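Local coordinates for protein SnoaL-like polyketide cyclase (Agrobacterium tumefaciens str. C58, PDB 3EHC) that is of unknown function but belongs to the SnoaL-like polyketide cyclases of the NTF2 clan, relatives of which close polyketide rings by aldol condensation, at residues D7-Y12 with L72-F77; N35-G40 with R45-K50. All coordinates share one frame; numbering follows the deposited sequence.

Interaction 1 (D7-Y12 with L72-F77); sequences DIYLAY and LAARLF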
# COMPACT_ATOMS: atom_id res chain seq x y z
N ASP B 7 17.07 9.39 -1.12
CA ASP B 7 17.97 9.85 -0.08
C ASP B 7 17.26 10.70 0.94
O ASP B 7 17.47 10.50 2.13
CB ASP B 7 19.14 10.60 -0.68
CG ASP B 7 20.03 9.72 -1.51
OD1 ASP B 7 20.30 8.59 -1.10
OD2 ASP B 7 20.47 10.16 -2.57
N ILE B 8 16.44 11.65 0.48
CA ILE B 8 15.64 12.54 1.35
C ILE B 8 14.73 11.67 2.27
O ILE B 8 14.68 11.86 3.49
CB ILE B 8 14.82 13.56 0.53
CG1 ILE B 8 15.75 14.40 -0.36
CG2 ILE B 8 14.03 14.45 1.45
CD1 ILE B 8 15.07 15.16 -1.47
N TYR B 9 14.07 10.68 1.66
CA TYR B 9 13.17 9.80 2.37
C TYR B 9 13.87 8.97 3.45
O TYR B 9 13.36 8.87 4.56
CB TYR B 9 12.45 8.86 1.40
CG TYR B 9 11.37 8.06 2.08
CD1 TYR B 9 10.28 8.69 2.67
CD2 TYR B 9 11.43 6.66 2.14
CE1 TYR B 9 9.29 7.97 3.30
CE2 TYR B 9 10.43 5.92 2.78
CZ TYR B 9 9.35 6.60 3.35
OH TYR B 9 8.33 5.92 3.97
N LEU B 10 15.01 8.36 3.13
CA LEU B 10 15.73 7.56 4.10
C LEU B 10 16.26 8.44 5.25
O LEU B 10 16.29 7.97 6.39
CB LEU B 10 16.83 6.72 3.44
CG LEU B 10 16.40 5.57 2.51
CD1 LEU B 10 17.61 4.85 1.95
CD2 LEU B 10 15.52 4.57 3.20
N ALA B 11 16.62 9.70 4.96
CA ALA B 11 17.01 10.67 5.99
C ALA B 11 15.80 11.02 6.87
O ALA B 11 15.92 11.17 8.08
CB ALA B 11 17.63 11.93 5.36
N TYR B 12 14.62 11.12 6.27
CA TYR B 12 13.36 11.36 7.01
C TYR B 12 13.06 10.22 7.97
O TYR B 12 12.75 10.45 9.14
CB TYR B 12 12.20 11.59 6.02
CG TYR B 12 10.78 11.39 6.55
CD1 TYR B 12 10.21 12.28 7.42
CD2 TYR B 12 10.01 10.31 6.11
CE1 TYR B 12 8.89 12.11 7.89
CE2 TYR B 12 8.72 10.11 6.58
CZ TYR B 12 8.16 11.02 7.46
OH TYR B 12 6.86 10.81 7.93
N LEU B 72 7.21 9.16 -4.38
CA LEU B 72 7.87 7.96 -3.82
C LEU B 72 6.80 7.04 -3.22
O LEU B 72 5.86 7.51 -2.57
CB LEU B 72 8.96 8.33 -2.78
CG LEU B 72 9.73 7.21 -2.07
CD1 LEU B 72 11.14 7.62 -1.76
CD2 LEU B 72 8.99 6.76 -0.77
N ALA B 73 6.93 5.74 -3.51
CA ALA B 73 6.11 4.71 -2.89
C ALA B 73 7.03 3.82 -2.05
O ALA B 73 8.09 3.37 -2.54
CB ALA B 73 5.41 3.91 -3.96
N ALA B 74 6.64 3.57 -0.80
CA ALA B 74 7.41 2.73 0.13
C ALA B 74 6.58 1.55 0.66
O ALA B 74 5.42 1.72 1.00
CB ALA B 74 7.94 3.57 1.31
N ARG B 75 7.18 0.35 0.67
CA ARG B 75 6.71 -0.74 1.50
C ARG B 75 7.59 -0.75 2.75
O ARG B 75 8.77 -1.03 2.66
CB ARG B 75 6.79 -2.08 0.78
CG ARG B 75 6.43 -3.27 1.64
CD ARG B 75 6.56 -4.52 0.76
NE ARG B 75 6.60 -5.76 1.51
CZ ARG B 75 5.51 -6.36 1.99
NH1 ARG B 75 4.29 -5.87 1.78
NH2 ARG B 75 5.65 -7.48 2.63
N LEU B 76 6.99 -0.41 3.88
CA LEU B 76 7.62 -0.38 5.18
C LEU B 76 7.16 -1.61 5.94
O LEU B 76 5.97 -1.93 5.93
CB LEU B 76 7.13 0.85 5.96
CG LEU B 76 7.33 2.21 5.28
CD1 LEU B 76 6.53 3.34 5.96
CD2 LEU B 76 8.79 2.44 5.32
N PHE B 77 8.11 -2.24 6.63
CA PHE B 77 7.88 -3.41 7.43
C PHE B 77 8.09 -3.05 8.92
O PHE B 77 9.09 -2.40 9.29
CB PHE B 77 8.83 -4.53 6.99
CG PHE B 77 8.84 -5.70 7.93
CD1 PHE B 77 7.69 -6.46 8.09
CD2 PHE B 77 9.97 -5.99 8.70
CE1 PHE B 77 7.66 -7.52 8.96
CE2 PHE B 77 9.95 -7.08 9.60
CZ PHE B 77 8.78 -7.83 9.73
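Tyr9 of helix 5-17 and Leu72, Ala74 and Leu76 of strand 71-80 form a buried, mainly apolar helix-on-sheet contact, part of the alpha+beta layout of the NTF2-like fold, in which helices pack on one face of a curved mixed sheet. The axes of the two short segments approach to 10.7 Å at an angle of 45°, a separation bridged on the helix side by the single long side chain of Tyr9. On the strand, alternation puts Leu72, Ala74 and Leu76 on the face that meets the helix, whereas Ala73 and Arg75 project from the other face, where Ala73 packs on Ala73 of the second subunit.

Tyr9 sends its ring away from the helix because chi1 (-172°) places CG opposite the backbone N; the ring then slants across the strand and meets the three residues in succession. Near its root, Tyr9 CB lies 3.6 Å from Leu72 CD1. The other branch of the same leucine does something different: Leu72 CD2 sits over the middle of one face of the Tyr9 ring, 3.8 Å from the centroid and 10° off the normal, a well-formed CH-pi contact. Farther out, Ala74 CB approaches the ring obliquely, 3.7 Å from Tyr9 CE2.

The phenolic end is polar but not stranded in this apolar setting. Tyr9 OH is hydrogen-bonded to Tyr104 OH on the adjoining strand 96-107, and the two tyrosine rings also meet, with inclined planes; bond and packing together should limit rotation of the Tyr9 ring. Leu65 of strand 62-67 touches Tyr9 as well. At the far end, Leu76 comes from the opposite direction and faces the phenol oxygen with both methyls, Leu76 CD1 at 3.7 Å and Leu76 CD2 at 3.8 Å from Tyr9 OH.

Interaction 2 (N35-G40 with R45-K50); sequences NGRPFG and RDMLVK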
# COMPACT_ATOMS: atom_id res chain seq x y z
N ASN B 35 -3.67 11.10 4.29
CA ASN B 35 -4.95 10.43 4.03
C ASN B 35 -6.11 11.39 3.96
O ASN B 35 -7.16 11.18 4.59
CB ASN B 35 -5.23 9.33 5.04
CG ASN B 35 -4.36 8.13 4.81
OD1 ASN B 35 -3.65 8.07 3.82
ND2 ASN B 35 -4.40 7.18 5.71
N GLY B 36 -5.90 12.46 3.20
CA GLY B 36 -6.90 13.50 3.00
C GLY B 36 -7.17 14.47 4.15
O GLY B 36 -8.04 15.31 4.02
N ARG B 37 -6.48 14.32 5.27
CA ARG B 37 -6.66 15.23 6.40
C ARG B 37 -5.67 16.39 6.25
O ARG B 37 -4.44 16.20 6.31
CB ARG B 37 -6.49 14.50 7.74
CG ARG B 37 -7.58 13.47 8.02
CD ARG B 37 -7.10 12.48 9.08
NE ARG B 37 -5.95 11.69 8.61
CZ ARG B 37 -5.06 11.07 9.40
NH1 ARG B 37 -5.14 11.13 10.73
NH2 ARG B 37 -4.06 10.39 8.85
N PRO B 38 -6.20 17.62 6.04
CA PRO B 38 -5.31 18.73 5.78
C PRO B 38 -4.82 19.31 7.10
O PRO B 38 -5.16 20.43 7.45
CB PRO B 38 -6.20 19.70 5.02
CG PRO B 38 -7.57 19.48 5.60
CD PRO B 38 -7.62 18.06 6.06
N PHE B 39 -4.02 18.54 7.83
CA PHE B 39 -3.69 18.90 9.22
C PHE B 39 -2.30 19.56 9.44
O PHE B 39 -1.95 19.93 10.56
CB PHE B 39 -3.98 17.72 10.19
CG PHE B 39 -3.19 16.43 9.92
CD1 PHE B 39 -2.04 16.40 9.15
CD2 PHE B 39 -3.60 15.24 10.54
CE1 PHE B 39 -1.34 15.21 8.97
CE2 PHE B 39 -2.92 14.07 10.37
CZ PHE B 39 -1.78 14.05 9.59
N GLY B 40 -1.53 19.73 8.35
CA GLY B 40 -0.28 20.48 8.38
C GLY B 40 0.85 19.84 9.15
O GLY B 40 0.68 18.78 9.75
N ARG B 45 3.24 16.06 13.04
CA ARG B 45 4.08 15.84 14.22
C ARG B 45 3.30 15.16 15.33
O ARG B 45 3.79 14.23 15.95
CB ARG B 45 4.66 17.17 14.72
CG ARG B 45 5.63 17.04 15.90
CD ARG B 45 6.25 18.40 16.32
NE ARG B 45 7.14 18.96 15.29
CZ ARG B 45 6.86 20.01 14.51
NH1 ARG B 45 5.71 20.68 14.60
NH2 ARG B 45 7.77 20.41 13.62
N ASP B 46 2.08 15.62 15.58
CA ASP B 46 1.20 15.03 16.61
C ASP B 46 0.90 13.58 16.33
O ASP B 46 0.84 12.77 17.23
CB ASP B 46 -0.16 15.76 16.70
CG ASP B 46 -0.05 17.18 17.18
OD1 ASP B 46 0.97 17.55 17.81
OD2 ASP B 46 -1.02 17.93 16.93
N MSE B 47 0.66 13.28 15.06
CA MSE B 47 0.42 11.91 14.60
C MSE B 47 1.58 10.98 14.90
O MSE B 47 1.37 9.90 15.41
CB MSE B 47 0.11 11.89 13.11
CG MSE B 47 0.04 10.51 12.48
SE MSE B 47 -0.10 10.54 10.53
CE MSE B 47 1.76 10.96 10.01
N LEU B 48 2.81 11.40 14.58
CA LEU B 48 4.01 10.61 14.86
C LEU B 48 4.30 10.49 16.37
O LEU B 48 4.72 9.44 16.82
CB LEU B 48 5.23 11.17 14.13
CG LEU B 48 5.15 11.34 12.62
CD1 LEU B 48 6.27 12.29 12.15
CD2 LEU B 48 5.22 9.97 11.95
N VAL B 49 4.09 11.57 17.14
CA VAL B 49 4.24 11.55 18.60
C VAL B 49 3.28 10.51 19.22
O VAL B 49 3.62 9.80 20.17
CB VAL B 49 4.01 12.96 19.22
CG1 VAL B 49 3.69 12.88 20.72
CG2 VAL B 49 5.23 13.86 18.99
N LYS B 50 2.06 10.44 18.68
CA LYS B 50 1.05 9.50 19.16
C LYS B 50 1.39 8.05 18.80
O LYS B 50 1.21 7.14 19.63
CB LYS B 50 -0.33 9.82 18.56
CG LYS B 50 -1.51 9.13 19.30
CD LYS B 50 -2.59 8.61 18.33
CE LYS B 50 -3.85 8.14 19.06
NZ LYS B 50 -3.55 7.25 20.23
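The selenium of Met47, modelled as selenomethionine, meets the ring of Phe39 at its edge: Met47 SE is 4.0 Å from Phe39 CZ and 5.3 Å from the ring centroid, 80° off the normal. This is a Met-aromatic contact made near the ring plane, with the selenium beyond the distal carbon and not above the pi face. A second neighbour of the selenium is Arg37 NH2, 4.3 Å from Met47 SE, reached obliquely to the guanidinium group.

Both side chains are carried to the meeting point by their torsions. Met47 runs outward nearly extended before bending at chi3 (77°), which swings its methyl aside and leaves SE as the atom nearest the ring. In Phe39, CG lies between the backbone N and the carbonyl carbon (chi1 61°), a rotamer that directs the ring toward the helix and makes CZ the atom that meets SE; the two side chains cross at about a right angle. In the NTF2-like fold the contact lies where the edge strand 32-34 leads through an irregular loop into helix 40-54, so it ties that loop to the helix that follows.

Within the loop, Pro38 is the centre of an inverse gamma turn, closed by a weak Phe39 N to Arg37 O hydrogen bond of 2.8 Å. Across this turn Phe39 CE2 lies 3.7 Å above the plane of the Arg37 guanidinium, offset toward its rim. Arg37 NE is in turn hydrogen-bonded to His34 O, and the side chains of Phe39 and Met47 both touch His34. Farther back, Asn35 OD1 accepts a hydrogen bond from Ser116 N, fixing the start of the loop to the neighbouring strand 110-118.

The two contacts lie on opposite sides of the chain's centre, with their own centres about 17 Å apart. Interaction 2 falls within the 59 residues that separate the segments of interaction 1. They do not touch, but their nearest atoms come to about 4 Å, at Tyr12 and Leu48. Tyr12, one turn after Tyr9 on helix 5-17, is also hydrogen-bonded through its hydroxyl to Tyr44 OH on helix 40-54, the helix that carries Met47, giving a polar connection between the two regions. Interaction 1 is fully buried against the sheet, interaction 2 lies at the surface. In NTF2-like proteins the pocket usually lies between the concave sheet face and the helices, the side on which interaction 1 packs.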